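Local atomic coordinates of leucyl aminopeptidase (Trypanosoma brucei brucei, PDB entry 5NTD), a protein that probably cleaves N-terminal residues such as leucine from peptides, using a two-manganese centre of the M17 aminopeptidase kind, and is here in complex with the inhibitor bestatin. Residues G[44-49]-G[99-104]; G[66-71]-G[86-91]. One frame throughout, in Å; residues are numbered along the deposited sequence.

Following the chain from the N terminus, strand 46-52 runs through the sheet of the N-terminal domain, after which the chain passes through helix 69-77 and strand 83-89 before strand 99-107 comes in parallel beside strand 46-52. Contact 1 (44-49 with 99-104) closes this long loop. Contact 2 (66-71 with 86-91) is nested within it and closes a shorter loop, setting the start of helix 69-77 against strand 83-89. The two meet in the sheet, where probable backbone hydrogen bonds link Val100 with Val88 and Val102 with Val86. Together they tie two parallel strands, an antiparallel strand and a covering helix into one layered unit, which also touches the second subunit.

Contact 1 of 2, residues G[44-49]-G[99-104]; sequences SGLAVL and FVRVVV
The flat peptide groups along Gly45-Leu49 and Arg101-Val103 meet edge on through their N-H and C=O groups; Leu46, Val48, Arg101 and Val103 project over one face of the sheet, Ala47, Leu49, Val102 and Val104 over the other. This is a parallel beta ladder inside the mixed sheet of the macro-like N-terminal domain, with strand 140-145 flanking strand 46-52 and strand 83-89 flanking strand 99-107. The bonds alternate as a parallel pair requires. Arg101 N gives to Gly45 O at 2.8 Å, and Ala47 N gives to Arg101 O at 2.9 Å, almost in line with that carbonyl. The next two, Val103 N to Ala47 O and Leu49 N to Val103 O, are also 2.9 Å long, the last with an N-H...O angle of 172°. CA-H...O contacts reinforce them, such as Val102 CA to Ala47 O at 3.3 Å.

On the Ala47 face, Val102 and Val104 meet helix 69-77. On the other, Arg101 carries its CG anti to the backbone N (chi1 -175°), and the rest of the chain leads away from strand 46-52: NE forms a salt bridge with Glu133, and NH2 a hydrogen bond with the Gly85 carbonyl oxygen of the second subunit. Beside it Leu46 bridges two residues, its CD1 lying 3.5 Å from Arg101 O and 3.9 Å from Val103 CG2.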
ATOM      1  N   SER G  44     -28.676   7.825  46.917  1.00 34.80           N
ATOM      2  CA  SER G  44     -27.243   7.550  47.163  1.00 34.20           C
ATOM      3  C   SER G  44     -26.464   8.833  47.318  1.00 33.09           C
ATOM      4  O   SER G  44     -27.027   9.922  47.222  1.00 32.23           O
ATOM      5  CB  SER G  44     -26.620   6.703  46.015  1.00 34.77           C
ATOM      6  OG  SER G  44     -26.393   7.462  44.828  1.00 34.58           O
ATOM      7  N   GLY G  45     -25.138   8.686  47.418  1.00 33.03           N
ATOM      8  CA  GLY G  45     -24.207   9.841  47.488  1.00 31.20           C
ATOM      9  C   GLY G  45     -23.880  10.576  46.202  1.00 32.05           C
ATOM     10  O   GLY G  45     -23.060  11.510  46.179  1.00 30.88           O
ATOM     11  N   LEU G  46     -24.574  10.210  45.131  1.00 32.64           N
ATOM     12  CA  LEU G  46     -24.422  10.926  43.863  1.00 33.86           C
ATOM     13  C   LEU G  46     -25.774  11.302  43.299  1.00 33.82           C
ATOM     14  O   LEU G  46     -26.686  10.485  43.243  1.00 34.49           O
ATOM     15  CB  LEU G  46     -23.669  10.052  42.854  1.00 34.01           C
ATOM     16  CG  LEU G  46     -23.467  10.657  41.479  1.00 34.75           C
ATOM     17  CD1 LEU G  46     -22.561  11.887  41.501  1.00 34.73           C
ATOM     18  CD2 LEU G  46     -22.891   9.596  40.535  1.00 35.55           C
ATOM     19  N   ALA G  47     -25.876  12.533  42.846  1.00 32.34           N
ATOM     20  CA  ALA G  47     -27.059  12.966  42.096  1.00 32.02           C
ATOM     21  C   ALA G  47     -26.633  13.722  40.871  1.00 31.25           C
ATOM     22  O   ALA G  47     -25.658  14.498  40.908  1.00 31.47           O
ATOM     23  CB  ALA G  47     -27.955  13.857  42.950  1.00 33.23           C
ATOM     24  N   VAL G  48     -27.396  13.534  39.803  1.00 30.32           N
ATOM     25  CA  VAL G  48     -27.090  14.165  38.512  1.00 29.18           C
ATOM     26  C   VAL G  48     -28.243  15.070  38.118  1.00 29.08           C
ATOM     27  O   VAL G  48     -29.402  14.680  38.220  1.00 31.03           O
ATOM     28  CB  VAL G  48     -26.822  13.107  37.433  1.00 30.40           C
ATOM     29  CG1 VAL G  48     -26.324  13.752  36.139  1.00 30.44           C
ATOM     30  CG2 VAL G  48     -25.823  12.070  37.919  1.00 31.24           C
ATOM     31  N   LEU G  49     -27.906  16.247  37.645  1.00 28.08           N
ATOM     32  CA  LEU G  49     -28.876  17.168  37.139  1.00 29.09           C
ATOM     33  C   LEU G  49     -28.521  17.604  35.722  1.00 29.18           C
ATOM     34  O   LEU G  49     -27.498  18.267  35.513  1.00 28.55           O
ATOM     35  CB  LEU G  49     -28.939  18.416  38.040  1.00 31.08           C
ATOM     36  CG  LEU G  49     -29.866  19.560  37.565  1.00 31.26           C
ATOM     37  CD1 LEU G  49     -31.315  19.107  37.487  1.00 30.90           C
ATOM     38  CD2 LEU G  49     -29.735  20.773  38.477  1.00 31.64           C
ATOM     39  N   PHE G  99     -21.061  13.414  52.501  1.00 40.47           N
ATOM     40  CA  PHE G  99     -21.294  14.354  51.415  1.00 36.73           C
ATOM     41  C   PHE G  99     -22.035  13.684  50.281  1.00 37.08           C
ATOM     42  O   PHE G  99     -21.883  12.485  50.033  1.00 36.85           O
ATOM     43  CB  PHE G  99     -20.008  14.849  50.890  1.00 36.35           C
ATOM     44  CG  PHE G  99     -19.197  15.546  51.887  1.00 35.38           C
ATOM     45  CD1 PHE G  99     -18.346  14.836  52.724  1.00 37.18           C
ATOM     46  CD2 PHE G  99     -19.189  16.928  51.936  1.00 37.93           C
ATOM     47  CE1 PHE G  99     -17.513  15.502  53.620  1.00 37.85           C
ATOM     48  CE2 PHE G  99     -18.360  17.616  52.833  1.00 38.81           C
ATOM     49  CZ  PHE G  99     -17.523  16.895  53.673  1.00 38.56           C
ATOM     50  N   VAL G 100     -22.876  14.472  49.636  1.00 35.92           N
ATOM     51  CA  VAL G 100     -23.506  14.068  48.367  1.00 34.02           C
ATOM     52  C   VAL G 100     -22.862  14.899  47.272  1.00 31.85           C
ATOM     53  O   VAL G 100     -22.703  16.129  47.398  1.00 30.99           O
ATOM     54  CB  VAL G 100     -25.009  14.337  48.337  1.00 33.56           C
ATOM     55  CG1 VAL G 100     -25.531  14.186  46.921  1.00 33.28           C
ATOM     56  CG2 VAL G 100     -25.723  13.371  49.252  1.00 33.88           C
ATOM     57  N   ARG G 101     -22.441  14.207  46.234  1.00 30.05           N
ATOM     58  CA  ARG G 101     -21.853  14.887  45.071  1.00 29.18           C
ATOM     59  C   ARG G 101     -22.996  15.140  44.109  1.00 28.42           C
ATOM     60  O   ARG G 101     -23.726  14.219  43.765  1.00 29.15           O
ATOM     61  CB  ARG G 101     -20.769  14.046  44.403  1.00 27.44           C
ATOM     62  CG  ARG G 101     -20.045  14.732  43.261  1.00 27.66           C
ATOM     63  CD  ARG G 101     -19.232  15.943  43.700  1.00 28.23           C
ATOM     64  NE  ARG G 101     -18.159  16.274  42.775  1.00 29.60           N
ATOM     65  CZ  ARG G 101     -17.267  17.255  42.942  1.00 31.42           C
ATOM     66  NH1 ARG G 101     -17.311  18.059  43.985  1.00 31.41           N
ATOM     67  NH2 ARG G 101     -16.316  17.438  42.037  1.00 33.26           N
ATOM     68  N   VAL G 102     -23.116  16.380  43.687  1.00 27.36           N
ATOM     69  CA  VAL G 102     -24.120  16.779  42.705  1.00 27.51           C
ATOM     70  C   VAL G 102     -23.418  17.211  41.436  1.00 27.54           C
ATOM     71  O   VAL G 102     -22.625  18.144  41.467  1.00 26.91           O
ATOM     72  CB  VAL G 102     -24.999  17.963  43.186  1.00 27.66           C
ATOM     73  CG1 VAL G 102     -25.994  18.375  42.111  1.00 27.49           C
ATOM     74  CG2 VAL G 102     -25.758  17.570  44.434  1.00 28.51           C
ATOM     75  N   VAL G 103     -23.708  16.505  40.345  1.00 27.87           N
ATOM     76  CA  VAL G 103     -23.065  16.789  39.044  1.00 28.40           C
ATOM     77  C   VAL G 103     -24.059  17.395  38.118  1.00 28.21           C
ATOM     78  O   VAL G 103     -25.064  16.789  37.786  1.00 29.52           O
ATOM     79  CB  VAL G 103     -22.485  15.533  38.369  1.00 29.53           C
ATOM     80  CG1 VAL G 103     -21.804  15.889  37.053  1.00 29.11           C
ATOM     81  CG2 VAL G 103     -21.484  14.857  39.297  1.00 29.49           C
ATOM     82  N   VAL G 104     -23.781  18.629  37.755  1.00 28.96           N
ATOM     83  CA  VAL G 104     -24.645  19.381  36.828  1.00 29.24           C
ATOM     84  C   VAL G 104     -24.083  19.203  35.394  1.00 29.15           C
ATOM     85  O   VAL G 104     -22.868  19.283  35.202  1.00 28.11           O
ATOM     86  CB  VAL G 104     -24.673  20.871  37.164  1.00 29.28           C
ATOM     87  CG1 VAL G 104     -25.487  21.639  36.157  1.00 29.54           C
ATOM     88  CG2 VAL G 104     -25.245  21.084  38.547  1.00 30.88           C
TER

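Contact 2 of 2, residues G[66-71]-G[86-91]; sequences FYNPAV and VLVEGL
Asn68 and Val88 reach toward each other tip to tip, the amide of the one meeting both methyls of the other. Both methyls lie above the same face of the amide plane: Val88 CG1 is 3.4 Å from Asn68 ND2, and Val88 CG2 stands beyond the end of the group, almost as near to ND2 as to OD1, 4.0 Å from Asn68 OD1. No hydrogen bond crosses here; what meets Val88 is a polar group whose rotation is fixed from its own segment. Asn68 carries its CG between the backbone N and the carbonyl carbon (chi1 82°), and OD1 accepts from the start of the helix that follows. Val71 N approaches this oxygen nearly in line with the amide C=O, at 3.1 Å, while Ala70 N adds a weak, strongly bent bond. Asn68 is thus the N-cap of helix 69-77: its oxygen caps the helix while the amide face packs on Val88.

The helix lies against strand 83-89, which runs antiparallel to 99-107 in the mixed sheet of this alpha/beta, macro-like domain. Val86 and Val88, two residues apart on the strand, point toward 66-71, whereas Leu87 between them points away. Val71 puts CG2 against both valines: its side chain crosses that of Val86 at about a right angle, with the two CG2 atoms 4.0 Å apart, and meets Val88 more obliquely at CG2. Ala70 adds the smallest side chain of the group, its CB 4.1 Å from Val86 CB, and its carbonyl oxygen lies 3.7 Å from Val86 CG1. Val86 also packs on Leu87 of the second subunit. At the other end of the contact, the Phe66 carbonyl oxygen approaches Val88 CG2, while the Phe66 ring leads away to meet Phe144 edge-to-face and to touch Val102.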
ATOM      1  N   PHE G  66     -31.844  18.519  46.426  1.00 36.89           N
ATOM      2  CA  PHE G  66     -30.369  18.634  46.585  1.00 34.46           C
ATOM      3  C   PHE G  66     -29.900  20.060  46.383  1.00 34.88           C
ATOM      4  O   PHE G  66     -28.707  20.319  46.432  1.00 36.75           O
ATOM      5  CB  PHE G  66     -29.627  17.673  45.614  1.00 33.58           C
ATOM      6  CG  PHE G  66     -30.007  17.867  44.176  1.00 33.59           C
ATOM      7  CD1 PHE G  66     -29.442  18.875  43.430  1.00 33.72           C
ATOM      8  CD2 PHE G  66     -30.999  17.067  43.595  1.00 34.66           C
ATOM      9  CE1 PHE G  66     -29.828  19.081  42.113  1.00 36.44           C
ATOM     10  CE2 PHE G  66     -31.402  17.272  42.285  1.00 35.99           C
ATOM     11  CZ  PHE G  66     -30.819  18.272  41.538  1.00 36.77           C
ATOM     12  N   TYR G  67     -30.807  20.951  46.034  1.00 33.65           N
ATOM     13  CA  TYR G  67     -30.403  22.286  45.577  1.00 35.91           C
ATOM     14  C   TYR G  67     -29.899  23.082  46.757  1.00 37.28           C
ATOM     15  O   TYR G  67     -30.452  23.016  47.824  1.00 39.77           O
ATOM     16  CB  TYR G  67     -31.551  23.042  44.905  1.00 38.28           C
ATOM     17  CG  TYR G  67     -31.132  24.306  44.173  1.00 40.35           C
ATOM     18  CD1 TYR G  67     -31.099  25.533  44.807  1.00 43.29           C
ATOM     19  CD2 TYR G  67     -30.791  24.266  42.821  1.00 45.44           C
ATOM     20  CE1 TYR G  67     -30.721  26.691  44.120  1.00 47.00           C
ATOM     21  CE2 TYR G  67     -30.418  25.417  42.122  1.00 45.55           C
ATOM     22  CZ  TYR G  67     -30.386  26.625  42.781  1.00 47.02           C
ATOM     23  OH  TYR G  67     -29.992  27.739  42.086  1.00 51.09           O
ATOM     24  N   ASN G  68     -28.826  23.812  46.541  1.00 37.37           N
ATOM     25  CA  ASN G  68     -28.295  24.742  47.527  1.00 35.54           C
ATOM     26  C   ASN G  68     -27.388  25.735  46.803  1.00 34.67           C
ATOM     27  O   ASN G  68     -27.308  25.699  45.585  1.00 38.06           O
ATOM     28  CB  ASN G  68     -27.587  23.989  48.651  1.00 37.04           C
ATOM     29  CG  ASN G  68     -26.164  23.600  48.304  1.00 39.09           C
ATOM     30  OD1 ASN G  68     -25.738  23.684  47.155  1.00 41.10           O
ATOM     31  ND2 ASN G  68     -25.419  23.163  49.308  1.00 40.49           N
ATOM     32  N   PRO G  69     -26.702  26.627  47.524  1.00 33.60           N
ATOM     33  CA  PRO G  69     -25.952  27.667  46.789  1.00 33.89           C
ATOM     34  C   PRO G  69     -24.740  27.170  45.999  1.00 35.54           C
ATOM     35  O   PRO G  69     -24.344  27.794  45.007  1.00 36.69           O
ATOM     36  CB  PRO G  69     -25.476  28.604  47.911  1.00 33.83           C
ATOM     37  CG  PRO G  69     -26.500  28.404  48.992  1.00 33.25           C
ATOM     38  CD  PRO G  69     -26.841  26.956  48.951  1.00 32.16           C
ATOM     39  N   ALA G  70     -24.197  26.044  46.414  1.00 33.34           N
ATOM     40  CA  ALA G  70     -23.096  25.403  45.662  1.00 34.54           C
ATOM     41  C   ALA G  70     -23.575  24.895  44.297  1.00 33.76           C
ATOM     42  O   ALA G  70     -22.936  25.083  43.264  1.00 35.86           O
ATOM     43  CB  ALA G  70     -22.499  24.258  46.471  1.00 36.17           C
ATOM     44  N   VAL G  71     -24.737  24.280  44.320  1.00 32.35           N
ATOM     45  CA  VAL G  71     -25.381  23.789  43.107  1.00 32.65           C
ATOM     46  C   VAL G  71     -25.714  24.949  42.163  1.00 32.42           C
ATOM     47  O   VAL G  71     -25.537  24.866  40.953  1.00 33.24           O
ATOM     48  CB  VAL G  71     -26.645  22.991  43.417  1.00 31.47           C
ATOM     49  CG1 VAL G  71     -27.326  22.566  42.118  1.00 32.07           C
ATOM     50  CG2 VAL G  71     -26.303  21.763  44.241  1.00 31.24           C
ATOM     51  N   VAL G  86     -20.239  19.467  42.491  1.00 32.15           N
ATOM     52  CA  VAL G  86     -20.093  20.121  43.822  1.00 32.08           C
ATOM     53  C   VAL G  86     -20.555  19.200  44.942  1.00 33.15           C
ATOM     54  O   VAL G  86     -21.481  18.386  44.775  1.00 31.31           O
ATOM     55  CB  VAL G  86     -20.871  21.425  43.965  1.00 29.98           C
ATOM     56  CG1 VAL G  86     -20.293  22.485  43.068  1.00 29.38           C
ATOM     57  CG2 VAL G  86     -22.341  21.199  43.680  1.00 30.62           C
ATOM     58  N   LEU G  87     -19.854  19.316  46.063  1.00 33.08           N
ATOM     59  CA  LEU G  87     -20.239  18.560  47.282  1.00 33.72           C
ATOM     60  C   LEU G  87     -21.287  19.315  48.053  1.00 33.18           C
ATOM     61  O   LEU G  87     -21.232  20.532  48.166  1.00 32.44           O
ATOM     62  CB  LEU G  87     -19.031  18.314  48.205  1.00 33.87           C
ATOM     63  CG  LEU G  87     -17.991  17.313  47.712  1.00 34.16           C
ATOM     64  CD1 LEU G  87     -16.893  17.272  48.754  1.00 36.10           C
ATOM     65  CD2 LEU G  87     -18.554  15.915  47.497  1.00 33.81           C
ATOM     66  N   VAL G  88     -22.232  18.573  48.577  1.00 34.17           N
ATOM     67  CA  VAL G  88     -23.219  19.123  49.499  1.00 36.50           C
ATOM     68  C   VAL G  88     -23.188  18.294  50.787  1.00 40.89           C
ATOM     69  O   VAL G  88     -23.482  17.101  50.795  1.00 40.59           O
ATOM     70  CB  VAL G  88     -24.640  19.092  48.918  1.00 37.79           C
ATOM     71  CG1 VAL G  88     -25.616  19.764  49.862  1.00 38.74           C
ATOM     72  CG2 VAL G  88     -24.691  19.805  47.571  1.00 39.50           C
ATOM     73  N   GLU G  89     -22.794  18.949  51.860  1.00 47.07           N
ATOM     74  CA  GLU G  89     -22.671  18.302  53.195  1.00 50.22           C
ATOM     75  C   GLU G  89     -24.023  18.117  53.890  1.00 50.19           C
ATOM     76  O   GLU G  89     -24.889  19.019  53.836  1.00 51.34           O
ATOM     77  CB  GLU G  89     -21.744  19.107  54.106  1.00 53.64           C
ATOM     78  CG  GLU G  89     -21.069  18.253  55.174  1.00 58.26           C
ATOM     79  CD  GLU G  89     -20.055  19.029  55.980  1.00 64.69           C
ATOM     80  OE1 GLU G  89     -19.852  20.243  55.705  1.00 71.03           O
ATOM     81  OE2 GLU G  89     -19.469  18.431  56.908  1.00 67.64           O
ATOM     82  N   GLY G  90     -24.177  16.950  54.506  1.00 46.93           N
ATOM     83  CA  GLY G  90     -25.342  16.632  55.354  1.00 48.43           C
ATOM     84  C   GLY G  90     -26.665  16.644  54.612  1.00 50.99           C
ATOM     85  O   GLY G  90     -27.668  17.209  55.096  1.00 57.11           O
ATOM     86  N   LEU G  91     -26.644  16.138  53.383  1.00 46.19           N
ATOM     87  CA  LEU G  91     -27.883  15.954  52.626  1.00 42.13           C
ATOM     88  C   LEU G  91     -28.273  14.540  52.903  1.00 39.16           C
ATOM     89  O   LEU G  91     -27.511  13.618  52.702  1.00 36.71           O
ATOM     90  CB  LEU G  91     -27.777  16.155  51.106  1.00 43.33           C
TER